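PDB 2CQZ: 5'-deoxynucleotidase from Pyrococcus horikoshii, which probably hydrolyses 2'-deoxyribonucleoside 5'-phosphates to the deoxyribonucleoside and phosphate, as a metal-dependent homodimeric enzyme of the HD-domain family. Local coordinates for residues Q12-K15 and R16-R19; A67-H70 and D71-E74; A95-F98 and K99-P103. All blocks are in the same frame, centred on the assembly; numbering follows the deposited sequence.

Contact 1: Q12-K15 and R16-R19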
loop_
_atom_site.group_PDB
_atom_site.type_symbol
_atom_site.label_atom_id
_atom_site.label_comp_id
_atom_site.label_asym_id
_atom_site.label_seq_id
_atom_site.Cartn_x
_atom_site.Cartn_y
_atom_site.Cartn_z
ATOM N N GLN A 12 20.395 -3.356 -2.574
ATOM C CA GLN A 12 19.287 -2.431 -2.458
ATOM C C GLN A 12 17.958 -3.162 -2.563
ATOM O O GLN A 12 16.909 -2.581 -2.299
ATOM C CB GLN A 12 19.355 -1.341 -3.527
ATOM C CG GLN A 12 20.418 -0.272 -3.253
ATOM C CD GLN A 12 20.170 1.027 -4.003
ATOM O OE1 GLN A 12 19.812 1.025 -5.184
ATOM N NE2 GLN A 12 20.378 2.144 -3.321
ATOM N N THR A 13 17.997 -4.433 -2.957
ATOM C CA THR A 13 16.778 -5.239 -3.061
ATOM C C THR A 13 16.170 -5.381 -1.659
ATOM O O THR A 13 14.982 -5.661 -1.506
ATOM C CB THR A 13 17.079 -6.647 -3.614
ATOM O OG1 THR A 13 17.841 -6.529 -4.816
ATOM C CG2 THR A 13 15.797 -7.387 -3.943
ATOM N N LEU A 14 17.001 -5.182 -0.639
ATOM C CA LEU A 14 16.551 -5.261 0.745
ATOM C C LEU A 14 15.510 -4.186 1.062
ATOM O O LEU A 14 14.731 -4.330 2.011
ATOM C CB LEU A 14 17.736 -5.127 1.710
ATOM C CG LEU A 14 18.753 -6.278 1.672
ATOM C CD1 LEU A 14 19.846 -6.013 2.698
ATOM C CD2 LEU A 14 18.052 -7.615 1.945
ATOM N N LYS A 15 15.502 -3.109 0.278
ATOM C CA LYS A 15 14.539 -2.032 0.481
ATOM C C LYS A 15 13.173 -2.527 0.058
ATOM O O LYS A 15 12.163 -2.064 0.572
ATOM C CB LYS A 15 14.895 -0.805 -0.361
ATOM C CG LYS A 15 16.192 -0.130 0.004
ATOM C CD LYS A 15 16.422 1.115 -0.839
ATOM C CE LYS A 15 17.657 1.847 -0.366
ATOM N NZ LYS A 15 17.837 3.161 -1.022
ATOM N N ARG A 16 13.145 -3.482 -0.870
ATOM C CA ARG A 16 11.881 -4.010 -1.377
ATOM C C ARG A 16 11.381 -5.264 -0.704
ATOM O O ARG A 16 10.195 -5.569 -0.772
ATOM C CB ARG A 16 11.979 -4.310 -2.871
ATOM C CG ARG A 16 12.367 -3.136 -3.715
ATOM C CD ARG A 16 12.121 -3.427 -5.179
ATOM N NE ARG A 16 13.060 -4.387 -5.747
ATOM C CZ ARG A 16 14.345 -4.129 -5.987
ATOM N NH1 ARG A 16 14.849 -2.931 -5.702
ATOM N NH2 ARG A 16 15.123 -5.069 -6.525
ATOM N N LEU A 17 12.287 -6.015 -0.091
ATOM C CA LEU A 17 11.864 -7.265 0.532
ATOM C C LEU A 17 11.330 -7.044 1.951
ATOM O O LEU A 17 11.895 -6.304 2.746
ATOM C CB LEU A 17 13.065 -8.211 0.569
ATOM C CG LEU A 17 13.589 -8.547 -0.829
ATOM C CD1 LEU A 17 14.969 -9.207 -0.791
ATOM C CD2 LEU A 17 12.675 -9.507 -1.590
ATOM N N PRO A 18 10.195 -7.676 2.246
ATOM C CA PRO A 18 9.567 -7.529 3.558
ATOM C C PRO A 18 10.111 -8.491 4.615
ATOM O O PRO A 18 10.597 -9.572 4.293
ATOM C CB PRO A 18 8.104 -7.816 3.257
ATOM C CG PRO A 18 8.188 -8.872 2.215
ATOM C CD PRO A 18 9.273 -8.325 1.295
ATOM N N ARG A 19 10.040 -8.083 5.876
ATOM C CA ARG A 19 10.396 -8.950 6.929
ATOM C C ARG A 19 9.209 -9.829 7.106
ATOM O O ARG A 19 8.164 -9.429 7.598
ATOM C CB ARG A 19 10.609 -8.095 8.178
ATOM C CG ARG A 19 11.873 -7.243 8.073
ATOM C CD ARG A 19 13.087 -7.870 8.784
ATOM N NE ARG A 19 12.940 -7.751 10.238
ATOM C CZ ARG A 19 13.657 -8.560 11.030
ATOM N NH1 ARG A 19 14.518 -9.428 10.521
ATOM N NH2 ARG A 19 13.511 -8.461 12.355
#
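The backbone carbonyl of T13 takes two amide N-H groups as the chain turns from Q12-K15 into R16-R19. R16 N reaches T13 O at 2.9 Å, from above the carbonyl plane (C=O...N angle 118°). L17 N reaches T13 O at 3.1 Å and lies in that plane, at 159°. The two donors thus come to one oxygen from different directions. One residue earlier K15 N is bonded to Q12 O, so the amides of K15, R16 and L17 are all paired. The T13 hydroxyl bonds to the backbone oxygen of L10.

The R16 side chain folds back over T13. Its bend at chi3 (-72°) turns the guanidinium so that T13 CA lies over one face, toward the rim. NH2 is 3.5 Å from T13 CG2, a packing contact. NE and NH2 of R16 bond to L23 O and I24 O of the third subunit. With an alanine here, those two carbonyls would probably lose their donors, and T13 the guanidinium lying over it. The K15 chain is extended, and its NZ forms salt bridges with E31 and D130 of the second subunit.

L17 closes the apolar side. CG stands beside the backbone N, and this brings CD1 to 3.7 Å from T13 CG2. The backbone of L17 is bonded to I33 and that of L14 to A34, which ties the loop to helix 33-53. R19 NE forms a salt bridge with E31 of its own chain. The chemistry implies a junction after helix 5-11 in which the local amides are satisfied within the turn, while the cationic ends of K15 and R16 are spent on two different neighbouring subunits.

Contact 2: A67-H70 and D71-E74. With NI (nickel (II) ion), chain G.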
loop_
_atom_site.group_PDB
_atom_site.type_symbol
_atom_site.label_atom_id
_atom_site.label_comp_id
_atom_site.label_asym_id
_atom_site.label_seq_id
_atom_site.Cartn_x
_atom_site.Cartn_y
_atom_site.Cartn_z
ATOM N N ALA A 67 26.815 -5.311 11.759
ATOM C CA ALA A 67 25.390 -5.011 11.823
ATOM C C ALA A 67 24.850 -4.734 10.415
ATOM O O ALA A 67 23.755 -5.161 10.065
ATOM C CB ALA A 67 25.140 -3.801 12.740
ATOM N N ILE A 68 25.630 -4.021 9.613
ATOM C CA ILE A 68 25.228 -3.670 8.258
ATOM C C ILE A 68 25.127 -4.889 7.341
ATOM O O ILE A 68 24.231 -4.987 6.496
ATOM C CB ILE A 68 26.233 -2.665 7.635
ATOM C CG1 ILE A 68 26.145 -1.326 8.361
ATOM C CG2 ILE A 68 25.953 -2.491 6.156
ATOM C CD1 ILE A 68 27.188 -0.313 7.928
ATOM N N VAL A 69 26.040 -5.827 7.534
ATOM C CA VAL A 69 26.107 -7.016 6.702
ATOM C C VAL A 69 25.340 -8.253 7.199
ATOM O O VAL A 69 25.029 -9.153 6.407
ATOM C CB VAL A 69 27.601 -7.371 6.479
ATOM C CG1 VAL A 69 27.741 -8.696 5.765
ATOM C CG2 VAL A 69 28.275 -6.263 5.668
ATOM N N HIS A 70 24.991 -8.279 8.484
ATOM C CA HIS A 70 24.328 -9.443 9.054
ATOM C C HIS A 70 23.179 -10.101 8.293
ATOM O O HIS A 70 23.087 -11.331 8.297
ATOM C CB HIS A 70 23.932 -9.183 10.520
ATOM C CG HIS A 70 22.560 -8.610 10.713
ATOM N ND1 HIS A 70 22.255 -7.291 10.449
ATOM C CD2 HIS A 70 21.418 -9.174 11.174
ATOM C CE1 HIS A 70 20.985 -7.068 10.738
ATOM N NE2 HIS A 70 20.454 -8.194 11.178
ATOM N N ASP A 71 22.305 -9.343 7.634
ATOM C CA ASP A 71 21.229 -10.006 6.894
ATOM C C ASP A 71 21.387 -9.890 5.401
ATOM O O ASP A 71 20.457 -10.178 4.655
ATOM C CB ASP A 71 19.860 -9.447 7.233
ATOM C CG ASP A 71 19.308 -9.993 8.508
ATOM O OD1 ASP A 71 19.214 -11.232 8.676
ATOM O OD2 ASP A 71 18.951 -9.151 9.340
ATOM N N LEU A 72 22.567 -9.475 4.970
ATOM C CA LEU A 72 22.855 -9.285 3.552
ATOM C C LEU A 72 22.535 -10.449 2.612
ATOM O O LEU A 72 22.206 -10.219 1.449
ATOM C CB LEU A 72 24.322 -8.904 3.382
ATOM C CG LEU A 72 24.632 -7.795 2.375
ATOM C CD1 LEU A 72 23.953 -6.491 2.819
ATOM C CD2 LEU A 72 26.136 -7.601 2.292
ATOM N N ALA A 73 22.634 -11.687 3.094
ATOM C CA ALA A 73 22.360 -12.848 2.244
ATOM C C ALA A 73 20.913 -12.907 1.830
ATOM O O ALA A 73 20.545 -13.615 0.875
ATOM C CB ALA A 73 22.725 -14.138 2.964
ATOM N N GLU A 74 20.081 -12.170 2.561
ATOM C CA GLU A 74 18.660 -12.160 2.269
ATOM C C GLU A 74 18.353 -11.410 0.977
ATOM O O GLU A 74 17.281 -11.593 0.398
ATOM C CB GLU A 74 17.882 -11.595 3.454
ATOM C CG GLU A 74 18.084 -12.410 4.721
ATOM C CD GLU A 74 17.117 -12.052 5.850
ATOM O OE1 GLU A 74 16.527 -10.946 5.828
ATOM O OE2 GLU A 74 16.960 -12.886 6.778
HETATM NI NI NI G . 18.299 -9.238 11.529
HETATM O O HOH W 1 21.908 -6.418 7.028
#
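The imidazole of H70 has D71 CB over the centre of one face, 4.2 Å from the ring centroid, in a CH-pi contact. D71 N lies over the same face, nearer CG. At the edge, ND1 donates to A67 O at 2.6 Å; the acceptor is close to the ring plane. At another corner, NE2 binds the nickel ion at 2.4 Å. The D71 carboxylate lies beside the ring and points the same way, its plane turned 53° from that of the imidazole. D71 CG stands beside the backbone N (chi1 -80°), which brings OD2 to the nickel ion at 2.3 Å, a metal bond.

The chain turns between V69 and L72 in a type I beta turn, closed by L72 N bonded to V69 O at 2.9 Å. A water bridges I68 O and D71 N, donating to the first and accepting from the second. V69 CG1 meets L72 CD2 at 4.0 Å on the apolar side, where F98 and F105 also pack.

With ND1 giving its hydrogen to A67 O, NE2 is left to bind the metal. The bond to A67 O and the nickel bond together fix the rotation of the ring, so the backbone of helix 60-69 acts as a second shell. The chemistry implies a metal site of the HD type, in which consecutive His and Asp side chains, with H36 and D127, grip one ion.

Contact 3: A95-F98 and K99-P103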
loop_
_atom_site.group_PDB
_atom_site.type_symbol
_atom_site.label_atom_id
_atom_site.label_comp_id
_atom_site.label_asym_id
_atom_site.label_seq_id
_atom_site.Cartn_x
_atom_site.Cartn_y
_atom_site.Cartn_z
ATOM N N ALA A 95 25.265 -19.094 4.335
ATOM C CA ALA A 95 26.708 -19.287 4.219
ATOM C C ALA A 95 27.104 -19.396 2.745
ATOM O O ALA A 95 28.106 -18.828 2.316
ATOM C CB ALA A 95 27.116 -20.537 4.981
ATOM N N LEU A 96 26.301 -20.115 1.971
ATOM C CA LEU A 96 26.574 -20.270 0.553
ATOM C C LEU A 96 26.672 -18.942 -0.196
ATOM O O LEU A 96 27.694 -18.657 -0.832
ATOM C CB LEU A 96 25.501 -21.140 -0.089
ATOM C CG LEU A 96 25.792 -22.628 0.094
ATOM C CD1 LEU A 96 24.571 -23.448 -0.276
ATOM C CD2 LEU A 96 27.010 -23.008 -0.755
ATOM N N VAL A 97 25.625 -18.120 -0.119
ATOM C CA VAL A 97 25.562 -16.796 -0.712
ATOM C C VAL A 97 26.808 -15.993 -0.360
ATOM O O VAL A 97 27.412 -15.335 -1.197
ATOM C CB VAL A 97 24.318 -16.091 -0.173
ATOM C CG1 VAL A 97 24.286 -14.644 -0.664
ATOM C CG2 VAL A 97 23.068 -16.807 -0.650
ATOM N N PHE A 98 27.102 -16.023 0.935
ATOM C CA PHE A 98 28.220 -15.235 1.446
ATOM C C PHE A 98 29.529 -15.729 0.848
ATOM O O PHE A 98 30.426 -14.941 0.545
ATOM C CB PHE A 98 28.289 -15.322 2.966
ATOM C CG PHE A 98 27.628 -14.177 3.658
ATOM C CD1 PHE A 98 28.222 -12.917 3.661
ATOM C CD2 PHE A 98 26.403 -14.346 4.293
ATOM C CE1 PHE A 98 27.607 -11.842 4.283
ATOM C CE2 PHE A 98 25.778 -13.277 4.918
ATOM C CZ PHE A 98 26.381 -12.022 4.916
ATOM N N LYS A 99 29.619 -17.044 0.677
ATOM C CA LYS A 99 30.804 -17.669 0.118
ATOM C C LYS A 99 30.951 -17.379 -1.377
ATOM O O LYS A 99 32.034 -17.015 -1.823
ATOM C CB LYS A 99 30.767 -19.176 0.357
ATOM C CG LYS A 99 31.723 -19.643 1.437
ATOM C CD LYS A 99 31.644 -21.159 1.607
ATOM C CE LYS A 99 31.828 -21.909 0.273
ATOM N NZ LYS A 99 33.188 -21.756 -0.346
ATOM N N LYS A 100 29.872 -17.534 -2.142
ATOM C CA LYS A 100 29.918 -17.273 -3.570
ATOM C C LYS A 100 29.700 -15.800 -3.967
ATOM O O LYS A 100 30.424 -15.269 -4.816
ATOM C CB LYS A 100 28.876 -18.109 -4.303
ATOM C CG LYS A 100 28.753 -17.694 -5.766
ATOM C CD LYS A 100 27.601 -18.364 -6.508
ATOM C CE LYS A 100 27.546 -17.834 -7.944
ATOM N NZ LYS A 100 26.372 -18.313 -8.739
ATOM N N VAL A 101 28.712 -15.144 -3.357
ATOM C CA VAL A 101 28.368 -13.758 -3.697
ATOM C C VAL A 101 29.025 -12.625 -2.894
ATOM O O VAL A 101 29.341 -11.563 -3.452
ATOM C CB VAL A 101 26.820 -13.539 -3.636
ATOM C CG1 VAL A 101 26.471 -12.114 -4.036
ATOM C CG2 VAL A 101 26.112 -14.545 -4.554
ATOM N N PHE A 102 29.191 -12.840 -1.588
ATOM C CA PHE A 102 29.787 -11.847 -0.675
ATOM C C PHE A 102 31.017 -12.396 0.055
ATOM O O PHE A 102 31.109 -12.315 1.281
ATOM C CB PHE A 102 28.742 -11.406 0.374
ATOM C CG PHE A 102 27.526 -10.754 -0.222
ATOM C CD1 PHE A 102 27.629 -9.525 -0.865
ATOM C CD2 PHE A 102 26.289 -11.384 -0.174
ATOM C CE1 PHE A 102 26.534 -8.955 -1.485
ATOM C CE2 PHE A 102 25.174 -10.811 -0.798
ATOM C CZ PHE A 102 25.303 -9.589 -1.444
ATOM N N PRO A 103 31.978 -12.964 -0.687
ATOM C CA PRO A 103 33.191 -13.528 -0.085
ATOM C C PRO A 103 33.912 -12.531 0.813
ATOM O O PRO A 103 34.442 -12.897 1.860
ATOM C CB PRO A 103 34.010 -13.949 -1.304
ATOM C CG PRO A 103 33.575 -12.945 -2.355
ATOM C CD PRO A 103 32.094 -12.937 -2.157
#
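V97 CG1 meets the F102 ring obliquely, 3.9 Å from CD2, and the two side chains point the same way. The methyl sits anti to the backbone N (chi1 174°), which carries it forward along the helix to the ring. V101 CG1 covers one face of F102 over its centre. V101 CB also meets V97 CG1, at 4.1 Å. The F102 ring is thus lined by two valines four residues apart, V101 over a face and V97 at a slant.

F98 comes to F102 from another direction. F102 CB fits against F98 CD1, 3.7 Å away. The two rings are oblique, with centroids 5.9 Å apart and planes at 59°. F98 fills a hollow among L72, A73 and F105 and stacks on Y109, while F102 leans on K7, L10 and V11 of helix 5-11.

V97 O is approached by two amides, and its bond from F102 N, at 3.1 Å, spans five residues. K100 reaches outward to a salt bridge with E86 of the third subunit, whose F87 packs on L96, V97 and V101.

This is the later part of helix 90-100 and the chain that follows it, in the all-helical HD domain. The helix is amphipathic. Its aromatic side fits among helices 5-11 and 106-114 and the loop after helix 60-69.

Contact 2, the hub, holds H70 and D71 of the nickel site. Contact 1 packs on the loop that follows them, contact 3 on that loop and on V69 before it. L14 CD1 of contact 1 lies 4.1 Å from L72 CD1. From contact 3, F98 CE1 meets V69 CG1 at 3.5 Å and V97 CG1 meets A73 CA at 3.9 Å. Contacts 1 and 3 stay about 8 Å apart at their nearest atoms. Contact 1 sends R19 to the edge of the site, with NH1 3.9 Å from the nickel, while the side chains of L14 and F98 stay about 10 and 11 Å away. Contacts 1 and 2 meet the second subunit, contacts 1 and 3 the third.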